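Local coordinates for protein carboxylesterase (Ferroplasma acidiphilum, PDB 3WJ2) that hydrolyses carboxylic esters as an alpha/beta-hydrolase-fold carboxylesterase and appears adapted to low pH, at residues Met245-Tyr250 against Asp255-Tyr260; Arg68-Asn73 against Thr94-Cys99; Leu17-Gly22 against Asp201-Thr206. All coordinates share one frame; numbering follows the deposited sequence.

Contact 1 of 3, residues Met245-Tyr250 against Asp255-Tyr260; sequences MVTNEY and DPEETY
Glu-258 OE2 is gripped by two groups: Thr-247 OG1 donates a 2.9 Å hydrogen bond to its anti lone pair, and Arg-275 reaches it through NE as a salt bridge. Because Arg-275 lies on strand 271-280, this one oxygen ties together all three elements of the beta-alpha-beta unit formed by strand 243-248, helix 254-266 and strand 271-280 in the alpha/beta hydrolase fold. Over these short segments the axes come within 8.4 Å and run roughly antiparallel (154°). Thr-247 splits its two branches between neighbouring glutamates: chi1 of 73° points OG1 at Glu-258 and sends CG2 to Glu-257. Thr-247 CG2 packs 3.6 Å from Glu-257 CB and 3.4 Å from Glu-257 OE1. That carboxylate oxygen also accepts from a water (2.7 Å), which in turn accepts from Asn-248 N (2.8 Å), so the strand backbone is bridged to the helix. Ile-277 of a third subunit packs on both Thr-247 and Glu-258. Toward the start of the strand segment, Met-245 bends at chi2 and chi3 across the helix, bringing CE to 3.5 Å from Glu-257 O. The same methyl approaches the Tyr-260 ring obliquely, Met-245 CE standing 3.8 Å from Tyr-260 CD2.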
# COMPACT_ATOMS: atom_id res chain seq x y z
N MET B 245 2.63 -3.91 19.95
CA MET B 245 3.34 -3.10 18.94
C MET B 245 2.37 -2.05 18.46
O MET B 245 1.25 -2.36 18.08
CB MET B 245 3.80 -3.91 17.71
CG MET B 245 4.36 -3.03 16.60
SD MET B 245 6.04 -2.42 16.99
CE MET B 245 7.07 -3.94 16.70
N VAL B 246 2.83 -0.78 18.55
CA VAL B 246 1.99 0.32 17.98
C VAL B 246 2.83 0.95 16.90
O VAL B 246 3.96 1.37 17.07
CB VAL B 246 1.77 1.40 19.10
CG1 VAL B 246 0.98 2.57 18.50
CG2 VAL B 246 1.00 0.72 20.31
N THR B 247 2.24 1.03 15.70
CA THR B 247 2.88 1.75 14.59
C THR B 247 1.94 2.89 14.18
O THR B 247 0.79 3.00 14.62
CB THR B 247 3.00 0.77 13.32
OG1 THR B 247 1.70 0.58 12.76
CG2 THR B 247 3.53 -0.58 13.82
N ASN B 248 2.54 3.78 13.40
CA ASN B 248 1.76 4.98 12.95
C ASN B 248 1.64 4.90 11.42
O ASN B 248 2.62 4.60 10.75
CB ASN B 248 2.61 6.22 13.24
CG ASN B 248 2.94 6.33 14.74
OD1 ASN B 248 2.05 6.43 15.56
ND2 ASN B 248 4.21 6.33 15.05
N GLU B 249 0.44 5.21 10.94
CA GLU B 249 0.27 5.21 9.44
C GLU B 249 1.28 6.01 8.65
O GLU B 249 1.85 5.50 7.68
CB GLU B 249 -1.16 5.70 9.15
CG GLU B 249 -1.45 5.55 7.66
CD GLU B 249 -2.87 5.88 7.32
OE1 GLU B 249 -3.66 6.38 8.12
OE2 GLU B 249 -3.25 5.55 6.14
N TYR B 250 1.56 7.24 9.11
CA TYR B 250 2.39 8.12 8.26
C TYR B 250 3.75 8.34 8.87
O TYR B 250 4.03 9.36 9.46
CB TYR B 250 1.61 9.44 8.18
CG TYR B 250 0.32 9.32 7.34
CD1 TYR B 250 0.39 9.01 6.01
CD2 TYR B 250 -0.90 9.54 7.92
CE1 TYR B 250 -0.84 8.88 5.25
CE2 TYR B 250 -2.08 9.52 7.21
CZ TYR B 250 -2.02 9.17 5.87
OH TYR B 250 -3.18 9.16 5.12
N ASP B 255 6.88 0.40 8.23
CA ASP B 255 6.84 -0.98 7.58
C ASP B 255 7.72 -2.05 8.33
O ASP B 255 7.22 -3.15 8.61
CB ASP B 255 7.20 -0.94 6.12
CG ASP B 255 6.04 -0.32 5.23
OD1 ASP B 255 4.92 -0.17 5.71
OD2 ASP B 255 6.34 -0.02 4.05
N PRO B 256 8.96 -1.69 8.72
CA PRO B 256 9.71 -2.70 9.49
C PRO B 256 9.04 -3.11 10.80
O PRO B 256 9.17 -4.27 11.24
CB PRO B 256 11.10 -2.02 9.73
CG PRO B 256 11.24 -0.99 8.57
CD PRO B 256 9.77 -0.48 8.47
N GLU B 257 8.31 -2.17 11.45
CA GLU B 257 7.63 -2.56 12.65
C GLU B 257 6.55 -3.56 12.45
O GLU B 257 6.24 -4.38 13.29
CB GLU B 257 7.02 -1.25 13.32
CG GLU B 257 8.14 -0.29 13.76
CD GLU B 257 7.59 1.11 13.97
OE1 GLU B 257 6.39 1.28 13.70
OE2 GLU B 257 8.44 2.01 14.34
N GLU B 258 5.79 -3.39 11.34
CA GLU B 258 4.64 -4.24 11.05
C GLU B 258 5.23 -5.60 10.63
O GLU B 258 4.67 -6.63 11.08
CB GLU B 258 3.78 -3.62 9.94
CG GLU B 258 3.17 -2.28 10.55
CD GLU B 258 2.07 -1.68 9.71
OE1 GLU B 258 1.81 -2.12 8.51
OE2 GLU B 258 1.44 -0.73 10.20
N THR B 259 6.41 -5.58 10.03
CA THR B 259 7.09 -6.92 9.75
C THR B 259 7.49 -7.59 11.04
O THR B 259 7.24 -8.78 11.26
CB THR B 259 8.32 -6.70 8.91
OG1 THR B 259 7.92 -6.20 7.61
CG2 THR B 259 9.24 -7.94 8.81
N TYR B 260 7.99 -6.80 12.02
CA TYR B 260 8.39 -7.40 13.27
C TYR B 260 7.26 -8.10 13.99
O TYR B 260 7.46 -9.20 14.55
CB TYR B 260 9.06 -6.32 14.16
CG TYR B 260 9.90 -6.86 15.32
CD1 TYR B 260 11.14 -7.39 15.02
CD2 TYR B 260 9.49 -6.84 16.64
CE1 TYR B 260 12.03 -7.83 16.05
CE2 TYR B 260 10.34 -7.32 17.66
CZ TYR B 260 11.59 -7.86 17.31
OH TYR B 260 12.45 -8.27 18.31
O HOH W 1 5.27 3.64 12.87

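Contact 2 of 3, residues Arg68-Asn73 against Thr94-Cys99; sequences RMYDDN and TYDNYC
Asp-96 OD1 accepts from both Arg-68 and Tyr-70, and so joins the start of helix 96-106 to strand 63-71, near one margin of the mixed sheet of the alpha/beta hydrolase fold. The polar interactions converge on this oxygen. Arg-68 NH1 forms a salt bridge with Asp-96 OD1 at 2.9 Å and an N-H...O angle of 156°; the acceptor lies close to the guanidinium plane, at its edge, while the carboxylate stands nearly perpendicular to that plane. The Tyr-70 hydroxyl OH donates to Asp-96 OD1 at 2.6 Å. The two donors come from opposite faces of the carboxylate, both well out of its plane, and hold the oxygen between them. Charge continues outward: Asp-96 OD2 pairs with Arg-100 NE, while Arg-68 uses NH2 for Glu-93 and NE for Asp-55, a network likely to stabilise the buried carboxylate as an anion. A phenylalanine in place of Tyr-70 would probably cost Asp-96 OD1 the hydroxyl donor on one face, leaving Arg-68 NH1 as its mate from this strand. Just beyond, where the strand gives way to loop, Asp-71 OD1 accepts from Asn-73 N in an Asx turn.

Apolar packing is carried by the same tyrosine. Its chi1 of -58° swings the ring toward the helix, so that Cys-99 sits over one face. Cys-99 CB makes a CH-pi contact, 3.9 Å from the Tyr-70 ring centroid and 29° off the normal, and comes within 3.4 Å of Tyr-70 CE2. The sulfur is farther off: Cys-99 SG lies 5.3 Å from the Tyr-70 ring centroid in an oblique sulfur-aromatic contact.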
# COMPACT_ATOMS: atom_id res chain seq x y z
N ARG B 68 13.22 7.46 37.41
CA ARG B 68 12.08 8.02 38.17
C ARG B 68 10.96 7.03 38.17
O ARG B 68 10.48 6.62 37.08
CB ARG B 68 11.68 9.39 37.63
CG ARG B 68 10.49 9.99 38.35
CD ARG B 68 10.25 11.41 37.96
NE ARG B 68 11.37 12.30 38.39
CZ ARG B 68 11.66 13.53 37.93
NH1 ARG B 68 10.94 14.14 36.94
NH2 ARG B 68 12.73 14.16 38.45
N MET B 69 10.42 6.73 39.36
CA MET B 69 9.34 5.81 39.54
C MET B 69 8.02 6.56 39.80
O MET B 69 7.99 7.55 40.56
CB MET B 69 9.64 4.93 40.75
CG MET B 69 8.70 3.85 40.96
SD MET B 69 7.08 4.22 41.62
CE MET B 69 7.25 5.17 43.21
N TYR B 70 7.00 6.25 39.01
CA TYR B 70 5.66 6.91 39.09
C TYR B 70 4.70 5.86 39.49
O TYR B 70 4.65 4.76 38.84
CB TYR B 70 5.22 7.43 37.72
CG TYR B 70 6.16 8.39 37.07
CD1 TYR B 70 5.97 9.78 37.20
CD2 TYR B 70 7.30 7.94 36.31
CE1 TYR B 70 6.81 10.64 36.57
CE2 TYR B 70 8.14 8.77 35.72
CZ TYR B 70 7.92 10.18 35.81
OH TYR B 70 8.74 11.06 35.17
N ASP B 71 3.86 6.09 40.52
CA ASP B 71 3.00 5.01 40.95
C ASP B 71 1.74 5.68 41.49
O ASP B 71 1.83 6.42 42.49
CB ASP B 71 3.66 4.22 42.09
CG ASP B 71 2.85 3.04 42.56
OD1 ASP B 71 1.80 2.73 41.96
OD2 ASP B 71 3.32 2.41 43.57
N ASP B 72 0.65 5.54 40.76
CA ASP B 72 -0.61 6.17 41.21
C ASP B 72 -1.50 5.22 41.97
O ASP B 72 -2.69 5.53 42.20
CB ASP B 72 -1.39 6.63 39.96
CG ASP B 72 -2.37 7.80 40.26
OD1 ASP B 72 -2.07 8.70 41.05
OD2 ASP B 72 -3.46 7.81 39.61
N ASN B 73 -1.05 4.03 42.29
CA ASN B 73 -1.99 2.95 42.66
C ASN B 73 -1.40 1.94 43.65
O ASN B 73 -1.87 0.81 43.71
CB ASN B 73 -2.49 2.30 41.32
CG ASN B 73 -3.71 1.41 41.47
OD1 ASN B 73 -4.52 1.54 42.43
ND2 ASN B 73 -3.88 0.47 40.49
N THR B 94 11.99 15.55 30.15
CA THR B 94 11.16 15.86 28.98
C THR B 94 10.01 14.82 28.84
O THR B 94 8.99 15.08 28.18
CB THR B 94 11.92 15.96 27.70
OG1 THR B 94 12.49 14.66 27.36
CG2 THR B 94 13.11 16.90 27.79
N TYR B 95 10.24 13.61 29.41
CA TYR B 95 9.22 12.59 29.39
C TYR B 95 8.32 12.63 30.59
O TYR B 95 7.48 11.78 30.67
CB TYR B 95 9.93 11.12 29.25
CG TYR B 95 10.10 10.86 27.73
CD1 TYR B 95 11.01 11.58 26.99
CD2 TYR B 95 9.31 9.84 27.12
CE1 TYR B 95 11.14 11.35 25.53
CE2 TYR B 95 9.49 9.64 25.75
CZ TYR B 95 10.32 10.38 24.99
OH TYR B 95 10.43 10.17 23.65
N ASP B 96 8.47 13.56 31.53
CA ASP B 96 7.76 13.38 32.74
C ASP B 96 6.21 13.47 32.59
O ASP B 96 5.46 12.69 33.21
CB ASP B 96 8.30 14.52 33.68
CG ASP B 96 7.81 14.36 35.13
OD1 ASP B 96 8.29 13.48 35.90
OD2 ASP B 96 6.83 15.11 35.43
N ASN B 97 5.70 14.40 31.77
CA ASN B 97 4.24 14.53 31.59
C ASN B 97 3.71 13.15 31.00
O ASN B 97 2.73 12.63 31.51
CB ASN B 97 3.83 15.62 30.61
CG ASN B 97 3.81 17.01 31.28
OD1 ASN B 97 4.38 17.18 32.39
ND2 ASN B 97 3.18 17.95 30.64
N TYR B 98 4.47 12.61 30.04
CA TYR B 98 4.02 11.38 29.39
C TYR B 98 4.06 10.16 30.35
O TYR B 98 3.13 9.37 30.46
CB TYR B 98 4.90 11.16 28.19
CG TYR B 98 4.70 9.78 27.50
CD1 TYR B 98 3.68 9.59 26.58
CD2 TYR B 98 5.73 8.89 27.68
CE1 TYR B 98 3.56 8.27 25.98
CE2 TYR B 98 5.64 7.66 27.09
CZ TYR B 98 4.63 7.44 26.24
OH TYR B 98 4.51 6.24 25.53
N CYS B 99 5.16 10.01 31.12
CA CYS B 99 5.25 8.94 32.07
C CYS B 99 4.20 8.98 33.17
O CYS B 99 3.66 8.00 33.56
CB CYS B 99 6.65 8.85 32.64
SG CYS B 99 7.79 8.10 31.38

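Contact 3 of 3, residues Leu17-Gly22 against Asp201-Thr206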
# COMPACT_ATOMS: atom_id res chain seq x y z
N LEU B 17 5.93 23.36 12.63
CA LEU B 17 7.01 23.73 13.56
C LEU B 17 8.28 22.99 13.20
O LEU B 17 9.41 23.58 13.17
CB LEU B 17 6.64 23.33 14.99
CG LEU B 17 7.69 23.54 16.10
CD1 LEU B 17 7.92 25.07 16.39
CD2 LEU B 17 7.24 22.75 17.37
N SER B 18 8.13 21.69 12.88
CA SER B 18 9.23 20.94 12.35
C SER B 18 9.84 21.55 11.07
O SER B 18 11.09 21.63 10.94
CB SER B 18 8.82 19.48 12.12
OG SER B 18 9.86 18.97 11.34
N LYS B 19 8.99 21.97 10.12
CA LYS B 19 9.45 22.66 8.91
C LYS B 19 10.22 23.98 9.26
O LYS B 19 11.27 24.31 8.67
CB LYS B 19 8.19 22.92 8.07
CG LYS B 19 8.38 23.77 6.81
CD LYS B 19 6.98 24.20 6.20
CE LYS B 19 7.12 24.64 4.71
NZ LYS B 19 7.92 25.89 4.52
N SER B 20 9.70 24.67 10.25
CA SER B 20 10.30 26.00 10.56
C SER B 20 11.72 25.87 11.14
O SER B 20 12.52 26.84 11.11
CB SER B 20 9.37 26.77 11.44
OG SER B 20 9.43 26.33 12.75
N ALA B 21 12.06 24.70 11.71
CA ALA B 21 13.38 24.59 12.31
C ALA B 21 14.46 24.31 11.29
O ALA B 21 15.62 24.43 11.63
CB ALA B 21 13.37 23.47 13.49
N GLY B 22 14.07 23.89 10.07
CA GLY B 22 14.97 23.66 8.95
C GLY B 22 15.72 22.35 9.18
O GLY B 22 15.36 21.59 10.06
N ASP B 201 10.07 12.85 4.23
CA ASP B 201 10.48 14.22 4.37
C ASP B 201 9.47 15.13 4.90
O ASP B 201 9.86 16.29 5.27
CB ASP B 201 11.15 14.77 3.11
CG ASP B 201 10.15 15.24 2.09
OD1 ASP B 201 9.02 15.62 2.53
OD2 ASP B 201 10.52 15.23 0.87
N ASN B 202 8.21 14.71 4.90
CA ASN B 202 7.19 15.64 5.37
C ASN B 202 7.50 16.21 6.76
O ASN B 202 6.62 16.28 7.62
CB ASN B 202 5.77 15.06 5.28
CG ASN B 202 4.70 16.17 4.96
OD1 ASN B 202 5.05 17.24 4.43
ND2 ASN B 202 3.43 15.90 5.29
N TYR B 203 8.78 16.57 6.94
CA TYR B 203 9.34 17.34 8.11
C TYR B 203 9.56 16.74 9.52
O TYR B 203 10.61 17.10 10.12
CB TYR B 203 8.78 18.78 8.20
CG TYR B 203 8.80 19.51 6.85
CD1 TYR B 203 9.98 20.07 6.33
CD2 TYR B 203 7.63 19.61 6.10
CE1 TYR B 203 9.98 20.73 5.05
CE2 TYR B 203 7.61 20.25 4.86
CZ TYR B 203 8.77 20.80 4.34
OH TYR B 203 8.66 21.42 3.11
N VAL B 204 8.65 15.89 10.08
CA VAL B 204 8.80 15.57 11.53
C VAL B 204 9.90 14.55 11.77
O VAL B 204 10.85 14.84 12.39
CB VAL B 204 7.52 15.24 12.37
CG1 VAL B 204 7.87 15.20 13.86
CG2 VAL B 204 6.41 16.26 12.14
N LEU B 205 9.80 13.34 11.26
CA LEU B 205 11.02 12.51 11.29
C LEU B 205 11.43 12.32 9.88
O LEU B 205 10.73 11.65 9.13
CB LEU B 205 10.73 11.20 11.99
CG LEU B 205 11.81 10.13 11.92
CD1 LEU B 205 13.11 10.65 12.63
CD2 LEU B 205 11.24 8.82 12.52
N THR B 206 12.52 12.93 9.42
CA THR B 206 12.90 12.85 8.07
C THR B 206 13.92 11.73 7.82
O THR B 206 14.56 11.27 8.77
CB THR B 206 13.58 14.15 7.57
OG1 THR B 206 14.75 14.42 8.35
CG2 THR B 206 12.70 15.34 7.79
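Lys-19 lays the aliphatic part of its side chain over one face of the Tyr-203 ring. The overlap begins with CB in a CH-pi contact, 3.8 Å from the ring centroid and 15° off the normal, and the chain then runs in the same direction as the ring: Lys-19 CG passes 3.9 Å from Tyr-203 CZ, and Lys-19 CE comes to the same distance from Tyr-203 OH. With CG anti to the backbone N (chi1 173°), the methylene groups follow the ring outward from its root to its hydroxyl, and only the bend at chi4 turns the ammonium end aside. Within this contact it is the hydrocarbon part of the lysine that does the touching, a surface pairing of the long arm of a helix residue with an aromatic ring from a loop.

Beside it, Ser-18 faces the loop. The modelled OG lies too near the carbonyl of Tyr-203 for its hydrogen bond to O to be trusted in detail, and the chain at Tyr-203 N is crowded as well, so the polar side of the contact is doubtful. Sounder is the apolar touch of Ser-18 CB with Val-204 CG2, at 4.0 Å. The backbones come close here, with the CA atoms of Ser-18 and Val-204 5.4 Å apart. Lys-19 also meets a crystal neighbour, which may influence its pose.

Within the fold, the contact brings the end of helix 12-20 against the loop between helices 194-198 and 207-217, an insertion between strands 180-183 and 243-248. Such N-terminal and inserted helices are consistent with the cap of hormone-sensitive-lipase-like esterases. Leu-205 packs instead on Asp-251, Pro-252, Leu-253 and His-281, in the loops beyond strands 243-248 and 271-280, and Thr-206 OG1 caps the start of helix 207-217.

In the fold
Contacts 1 and 2 reach the same mixed sheet on opposite sides of the chain's centre, about 25 Å apart between centres: contact 2 engages strand 63-71, contact 1 strand 243-248, each with a helix packed against it. Contact 3 lies at the surface, about 21 Å from contact 1 and about 28 Å from contact 2 by their centres, and involves no strand. None of the three touches another. Along the chain, contact 3 closes a long loop inside which contact 2 is nested, and contact 1 follows both. Segments far apart in sequence thus meet away from the sheet, joining N-terminal helix 12-20 to the inserted region, probably part of a cap over the hydrolase core.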